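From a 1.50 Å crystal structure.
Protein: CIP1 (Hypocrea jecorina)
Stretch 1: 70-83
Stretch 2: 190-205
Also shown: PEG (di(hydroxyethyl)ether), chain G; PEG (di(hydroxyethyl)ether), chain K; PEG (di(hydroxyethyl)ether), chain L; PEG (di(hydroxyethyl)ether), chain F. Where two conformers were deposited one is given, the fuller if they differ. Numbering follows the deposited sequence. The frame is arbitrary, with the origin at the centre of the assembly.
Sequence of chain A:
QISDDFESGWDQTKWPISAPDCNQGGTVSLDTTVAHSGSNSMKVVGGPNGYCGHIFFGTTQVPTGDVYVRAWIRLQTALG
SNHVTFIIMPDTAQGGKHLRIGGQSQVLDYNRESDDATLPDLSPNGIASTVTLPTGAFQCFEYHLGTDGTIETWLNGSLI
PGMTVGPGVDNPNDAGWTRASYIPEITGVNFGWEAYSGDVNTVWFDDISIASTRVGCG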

# COMPACT_ATOMS: atom_id res chain seq x y z
N ARG A 70 -6.46 7.01 -0.01
CA ARG A 70 -6.31 7.26 -1.43
C ARG A 70 -4.91 7.84 -1.64
O ARG A 70 -4.49 8.75 -0.92
CB ARG A 70 -7.38 8.21 -1.93
CG ARG A 70 -7.51 8.36 -3.43
CD ARG A 70 -6.50 9.29 -4.07
NE ARG A 70 -6.30 10.57 -3.41
CZ ARG A 70 -6.99 11.69 -3.65
NH1 ARG A 70 -7.98 11.72 -4.54
NH2 ARG A 70 -6.67 12.80 -2.99
N ALA A 71 -4.17 7.30 -2.60
CA ALA A 71 -2.93 7.90 -3.01
C ALA A 71 -2.77 7.79 -4.51
O ALA A 71 -3.11 6.75 -5.13
CB ALA A 71 -1.74 7.24 -2.31
N TRP A 72 -2.23 8.84 -5.10
CA TRP A 72 -1.78 8.76 -6.48
C TRP A 72 -0.35 8.27 -6.48
O TRP A 72 0.51 8.85 -5.82
CB TRP A 72 -1.94 10.12 -7.16
CG TRP A 72 -3.39 10.45 -7.52
CD1 TRP A 72 -4.35 11.02 -6.70
CD2 TRP A 72 -4.01 10.25 -8.79
NE1 TRP A 72 -5.53 11.20 -7.40
CE2 TRP A 72 -5.34 10.74 -8.69
CE3 TRP A 72 -3.57 9.73 -10.01
CZ2 TRP A 72 -6.24 10.71 -9.77
CZ3 TRP A 72 -4.45 9.70 -11.08
CH2 TRP A 72 -5.77 10.17 -10.95
N ILE A 73 -0.12 7.16 -7.19
CA ILE A 73 1.13 6.41 -7.10
C ILE A 73 1.75 6.23 -8.47
O ILE A 73 1.07 5.81 -9.42
CB ILE A 73 0.93 5.01 -6.44
CG1 ILE A 73 0.31 5.16 -5.05
CG2 ILE A 73 2.25 4.21 -6.40
CD1 ILE A 73 0.05 3.81 -4.35
N ARG A 74 3.03 6.57 -8.59
CA ARG A 74 3.77 6.31 -9.83
C ARG A 74 4.88 5.32 -9.54
O ARG A 74 5.67 5.50 -8.61
CB ARG A 74 4.34 7.62 -10.41
CG ARG A 74 5.15 7.41 -11.69
CD ARG A 74 5.68 8.72 -12.29
NE ARG A 74 6.68 8.45 -13.33
CZ ARG A 74 7.07 9.32 -14.27
NH1 ARG A 74 6.52 10.51 -14.38
NH2 ARG A 74 8.00 8.95 -15.14
N LEU A 75 4.94 4.26 -10.34
CA LEU A 75 5.93 3.22 -10.17
C LEU A 75 6.93 3.29 -11.32
O LEU A 75 6.53 3.38 -12.47
CB LEU A 75 5.21 1.87 -10.16
CG LEU A 75 6.06 0.62 -9.98
CD1 LEU A 75 6.66 0.61 -8.59
CD2 LEU A 75 5.17 -0.60 -10.23
N GLN A 76 8.22 3.22 -11.01
CA GLN A 76 9.24 3.30 -12.07
C GLN A 76 9.36 2.03 -12.91
O GLN A 76 9.20 2.08 -14.13
CB GLN A 76 10.59 3.72 -11.50
CG GLN A 76 11.69 3.85 -12.56
CD GLN A 76 12.89 4.60 -12.07
OE1 GLN A 76 13.02 5.81 -12.30
NE2 GLN A 76 13.78 3.90 -11.40
N THR A 77 9.63 0.91 -12.26
CA THR A 77 9.88 -0.38 -12.93
C THR A 77 8.72 -1.34 -12.66
O THR A 77 8.17 -1.36 -11.56
CB THR A 77 11.21 -0.99 -12.44
OG1 THR A 77 12.28 -0.09 -12.72
CG2 THR A 77 11.50 -2.30 -13.15
N ALA A 78 8.34 -2.14 -13.67
CA ALA A 78 7.23 -3.09 -13.53
C ALA A 78 7.41 -4.05 -12.36
O ALA A 78 8.53 -4.42 -12.02
CB ALA A 78 7.05 -3.87 -14.84
N LEU A 79 6.30 -4.42 -11.72
CA LEU A 79 6.34 -5.43 -10.66
C LEU A 79 6.79 -6.77 -11.23
O LEU A 79 6.26 -7.22 -12.26
CB LEU A 79 4.98 -5.58 -9.99
CG LEU A 79 4.40 -4.39 -9.21
CD1 LEU A 79 3.00 -4.72 -8.71
CD2 LEU A 79 5.33 -3.99 -8.07
N GLY A 80 7.76 -7.39 -10.57
CA GLY A 80 8.22 -8.73 -10.93
C GLY A 80 7.51 -9.81 -10.15
O GLY A 80 6.45 -9.58 -9.55
N SER A 81 8.11 -11.00 -10.16
CA SER A 81 7.54 -12.17 -9.48
C SER A 81 7.72 -12.14 -7.97
O SER A 81 6.89 -12.69 -7.24
CB SER A 81 8.15 -13.45 -10.06
OG SER A 81 7.89 -13.55 -11.44
N ASN A 82 8.80 -11.52 -7.50
CA ASN A 82 9.13 -11.50 -6.07
C ASN A 82 8.14 -10.69 -5.24
O ASN A 82 7.48 -9.77 -5.73
CB ASN A 82 10.56 -10.99 -5.81
CG ASN A 82 11.63 -11.88 -6.45
OD1 ASN A 82 11.41 -13.06 -6.73
ND2 ASN A 82 12.81 -11.31 -6.67
N HIS A 83 8.04 -11.07 -3.98
CA HIS A 83 7.21 -10.40 -3.00
C HIS A 83 7.82 -9.05 -2.64
O HIS A 83 8.93 -8.96 -2.10
CB HIS A 83 7.08 -11.33 -1.80
CG HIS A 83 6.28 -10.77 -0.66
ND1 HIS A 83 6.28 -11.37 0.59
CD2 HIS A 83 5.48 -9.68 -0.56
CE1 HIS A 83 5.50 -10.67 1.40
NE2 HIS A 83 5.00 -9.65 0.73
N ASN A 190 1.91 3.77 6.13
CA ASN A 190 3.25 4.13 5.68
C ASN A 190 3.40 3.78 4.21
O ASN A 190 2.97 2.70 3.79
CB ASN A 190 4.32 3.41 6.51
CG ASN A 190 4.18 3.68 8.00
OD1 ASN A 190 4.75 4.63 8.51
ND2 ASN A 190 3.38 2.87 8.69
N PHE A 191 4.06 4.66 3.47
CA PHE A 191 4.20 4.56 2.02
C PHE A 191 5.68 4.48 1.70
O PHE A 191 6.45 5.28 2.22
CB PHE A 191 3.62 5.85 1.41
CG PHE A 191 2.19 6.10 1.78
CD1 PHE A 191 1.16 5.57 1.02
CD2 PHE A 191 1.86 6.87 2.89
CE1 PHE A 191 -0.19 5.80 1.35
CE2 PHE A 191 0.52 7.11 3.24
CZ PHE A 191 -0.50 6.57 2.47
N GLY A 192 6.10 3.54 0.86
CA GLY A 192 7.52 3.43 0.55
C GLY A 192 7.83 2.17 -0.22
O GLY A 192 7.11 1.83 -1.16
N TRP A 193 8.93 1.50 0.13
CA TRP A 193 9.37 0.33 -0.61
C TRP A 193 10.09 -0.62 0.32
O TRP A 193 10.94 -0.19 1.10
CB TRP A 193 10.32 0.73 -1.76
CG TRP A 193 10.67 -0.44 -2.63
CD1 TRP A 193 11.83 -1.18 -2.59
CD2 TRP A 193 9.85 -1.03 -3.64
NE1 TRP A 193 11.77 -2.19 -3.53
CE2 TRP A 193 10.57 -2.12 -4.18
CE3 TRP A 193 8.57 -0.73 -4.15
CZ2 TRP A 193 10.05 -2.92 -5.22
CZ3 TRP A 193 8.06 -1.54 -5.17
CH2 TRP A 193 8.80 -2.62 -5.68
N GLU A 194 9.78 -1.91 0.21
CA GLU A 194 10.43 -2.97 1.01
C GLU A 194 10.44 -4.26 0.21
O GLU A 194 9.41 -4.68 -0.32
CB GLU A 194 9.66 -3.17 2.32
CG GLU A 194 10.22 -4.23 3.26
CD GLU A 194 9.41 -4.28 4.54
OE1 GLU A 194 9.63 -3.42 5.42
OE2 GLU A 194 8.53 -5.16 4.65
N ALA A 195 11.61 -4.89 0.11
CA ALA A 195 11.71 -6.17 -0.59
C ALA A 195 12.79 -7.03 0.04
O ALA A 195 13.96 -6.63 0.05
CB ALA A 195 12.00 -5.96 -2.07
N TYR A 196 12.40 -8.20 0.53
CA TYR A 196 13.36 -9.14 1.12
C TYR A 196 14.38 -9.65 0.10
O TYR A 196 15.54 -9.90 0.46
CB TYR A 196 12.64 -10.30 1.82
CG TYR A 196 12.47 -10.10 3.32
CD1 TYR A 196 13.58 -10.16 4.19
CD2 TYR A 196 11.22 -9.85 3.87
CE1 TYR A 196 13.43 -9.97 5.57
CE2 TYR A 196 11.05 -9.67 5.25
CZ TYR A 196 12.16 -9.73 6.10
OH TYR A 196 12.00 -9.55 7.47
N SER A 197 13.96 -9.77 -1.16
CA SER A 197 14.86 -10.19 -2.26
C SER A 197 15.88 -9.12 -2.64
O SER A 197 16.83 -9.40 -3.39
CB SER A 197 14.05 -10.53 -3.51
OG SER A 197 13.40 -9.36 -3.99
N GLY A 198 15.68 -7.90 -2.15
CA GLY A 198 16.56 -6.78 -2.49
C GLY A 198 16.19 -6.08 -3.79
O GLY A 198 16.94 -5.21 -4.25
N ASP A 199 15.04 -6.46 -4.37
CA ASP A 199 14.45 -5.77 -5.52
C ASP A 199 14.44 -4.28 -5.26
O ASP A 199 13.98 -3.83 -4.20
CB ASP A 199 12.99 -6.22 -5.77
CG ASP A 199 12.89 -7.53 -6.52
OD1 ASP A 199 13.91 -8.26 -6.62
OD2 ASP A 199 11.79 -7.85 -7.01
N VAL A 200 14.99 -3.52 -6.19
CA VAL A 200 14.97 -2.06 -6.06
C VAL A 200 13.94 -1.47 -7.00
O VAL A 200 13.67 -1.99 -8.09
CB VAL A 200 16.36 -1.38 -6.27
CG1 VAL A 200 17.30 -1.71 -5.13
CG2 VAL A 200 16.96 -1.74 -7.63
N ASN A 201 13.32 -0.39 -6.54
CA ASN A 201 12.39 0.33 -7.37
C ASN A 201 12.33 1.74 -6.82
O ASN A 201 12.88 2.03 -5.75
CB ASN A 201 11.00 -0.33 -7.36
CG ASN A 201 10.28 -0.24 -8.71
OD1 ASN A 201 10.40 0.75 -9.44
ND2 ASN A 201 9.51 -1.28 -9.04
N THR A 202 11.69 2.60 -7.59
CA THR A 202 11.40 3.96 -7.19
C THR A 202 9.90 4.11 -7.28
O THR A 202 9.29 3.71 -8.26
CB THR A 202 12.11 4.99 -8.10
OG1 THR A 202 13.52 4.85 -7.94
CG2 THR A 202 11.73 6.41 -7.71
N VAL A 203 9.32 4.66 -6.23
CA VAL A 203 7.89 4.90 -6.20
C VAL A 203 7.63 6.33 -5.74
O VAL A 203 8.26 6.80 -4.80
CB VAL A 203 7.14 3.85 -5.30
CG1 VAL A 203 7.69 3.79 -3.89
CG2 VAL A 203 5.62 4.05 -5.36
N TRP A 204 6.75 7.02 -6.44
CA TRP A 204 6.32 8.35 -6.04
C TRP A 204 4.88 8.32 -5.53
O TRP A 204 4.03 7.61 -6.08
CB TRP A 204 6.35 9.34 -7.20
CG TRP A 204 7.69 9.68 -7.78
CD1 TRP A 204 8.44 10.80 -7.53
CD2 TRP A 204 8.41 8.94 -8.79
NE1 TRP A 204 9.59 10.79 -8.29
CE2 TRP A 204 9.59 9.67 -9.09
CE3 TRP A 204 8.17 7.74 -9.48
CZ2 TRP A 204 10.54 9.24 -10.03
CZ3 TRP A 204 9.13 7.31 -10.45
CH2 TRP A 204 10.30 8.06 -10.70
N PHE A 205 4.61 9.12 -4.52
CA PHE A 205 3.29 9.24 -3.92
C PHE A 205 2.93 10.71 -3.90
O PHE A 205 3.74 11.56 -3.53
CB PHE A 205 3.29 8.71 -2.47
CG PHE A 205 3.73 7.29 -2.33
CD1 PHE A 205 5.08 6.98 -2.18
CD2 PHE A 205 2.80 6.25 -2.36
CE1 PHE A 205 5.50 5.67 -2.05
CE2 PHE A 205 3.21 4.93 -2.21
CZ PHE A 205 4.56 4.64 -2.06
C1 PEG G . 8.69 -7.77 1.18
O1 PEG G . 9.53 -8.86 0.76
C2 PEG G . 8.28 -7.92 2.64
O2 PEG G . 7.41 -6.83 2.98
C1 PEG K . 7.77 12.53 -17.30
O1 PEG K . 8.03 12.60 -15.89
C2 PEG K . 8.07 11.13 -17.80
O2 PEG K . 9.26 10.65 -17.18
C1 PEG L . 15.72 7.64 -9.74
O1 PEG L . 15.41 6.48 -8.96
C2 PEG L . 14.49 8.09 -10.52
O2 PEG L . 14.70 7.86 -11.91
C1 PEG F . 4.10 5.69 11.58
O1 PEG F . 3.95 7.11 11.69
C2 PEG F . 2.79 5.09 11.10
O2 PEG F . 2.75 3.72 11.47
O HOH W 1 8.81 -6.59 -8.10
O HOH W 2 10.72 -9.80 -8.90

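Strands 70-75 and 202-205 run antiparallel, and their backbones supply the firmest polar links between the two stretches. Arg 74 and Trp 204 form a hydrogen-bonded pair: Arg 74 N donates to Trp 204 O at 2.9 Å, and Trp 204 N returns the bond to Arg 74 O, also at 2.9 Å. One step further, Gln 76 N donates to Thr 202 O at 3.0 Å. Beyond this point the strand pairing gives way to a side chain. The carboxamide of Asn 201 takes the place of a backbone peptide, its OD1 accepting from Thr 77 N at 2.9 Å while its ND2 donates to Thr 77 O at 2.9 Å. An amide side chain suits this role because it carries donor and acceptor together. Asn 201 OD1 also accepts from Thr 202 N at 2.9 Å, which ties the side chain to the backbone of the following residue.

The loops are joined around Asp 199. Asn 82 ND2 donates to Asp 199 OD1 at 3.2 Å, and the same oxygen receives a weak hydrogen bond from Ser 197 OG at 2.9 Å. The other carboxylate oxygen works through solvent: a water 2.9 Å from Asp 199 OD2 donates to it and accepts from Asn 82 N, again at 2.9 Å. Ser 197 lies in a type I turn from Ala 195 to Gly 198, where the positive phi of Gly 198 would press a CB against the preceding carbonyl. A di(hydroxyethyl)ether molecule, probably from the crystallisation liquor, adds a further bridge, its O1 donating to His 83 O at 2.9 Å and accepting from Tyr 196 N at 3.0 Å.

Packing differs on the two faces of the sheet. Ile 73, Leu 75, Val 203 and Phe 205 share a buried, apolar face. Ile 73 CG2 meets Val 203 CG2 at 3.5 Å, and Ile 73 CG1 approaches Phe 205 CD2 at 3.8 Å. Leu 75 CD1 reaches Trp 193 CZ3 at 4.3 Å, and Leu 79 CD2 comes to the edge of the same indole, 4.4 Å from Trp 193 CH2. That indole is anchored by Trp 193 NE1, which donates to Asp 199 O at 2.8 Å.

On the other face, Trp 204 is buried while Arg 74 remains partly exposed. The extended arginine lays its aliphatic part along the indole, with Arg 74 CG 3.8 Å from Trp 204 CE3; its guanidinium lies too far out for more than a weak cation-pi attraction. Together the stretches bury 823 Å², summed over both sides.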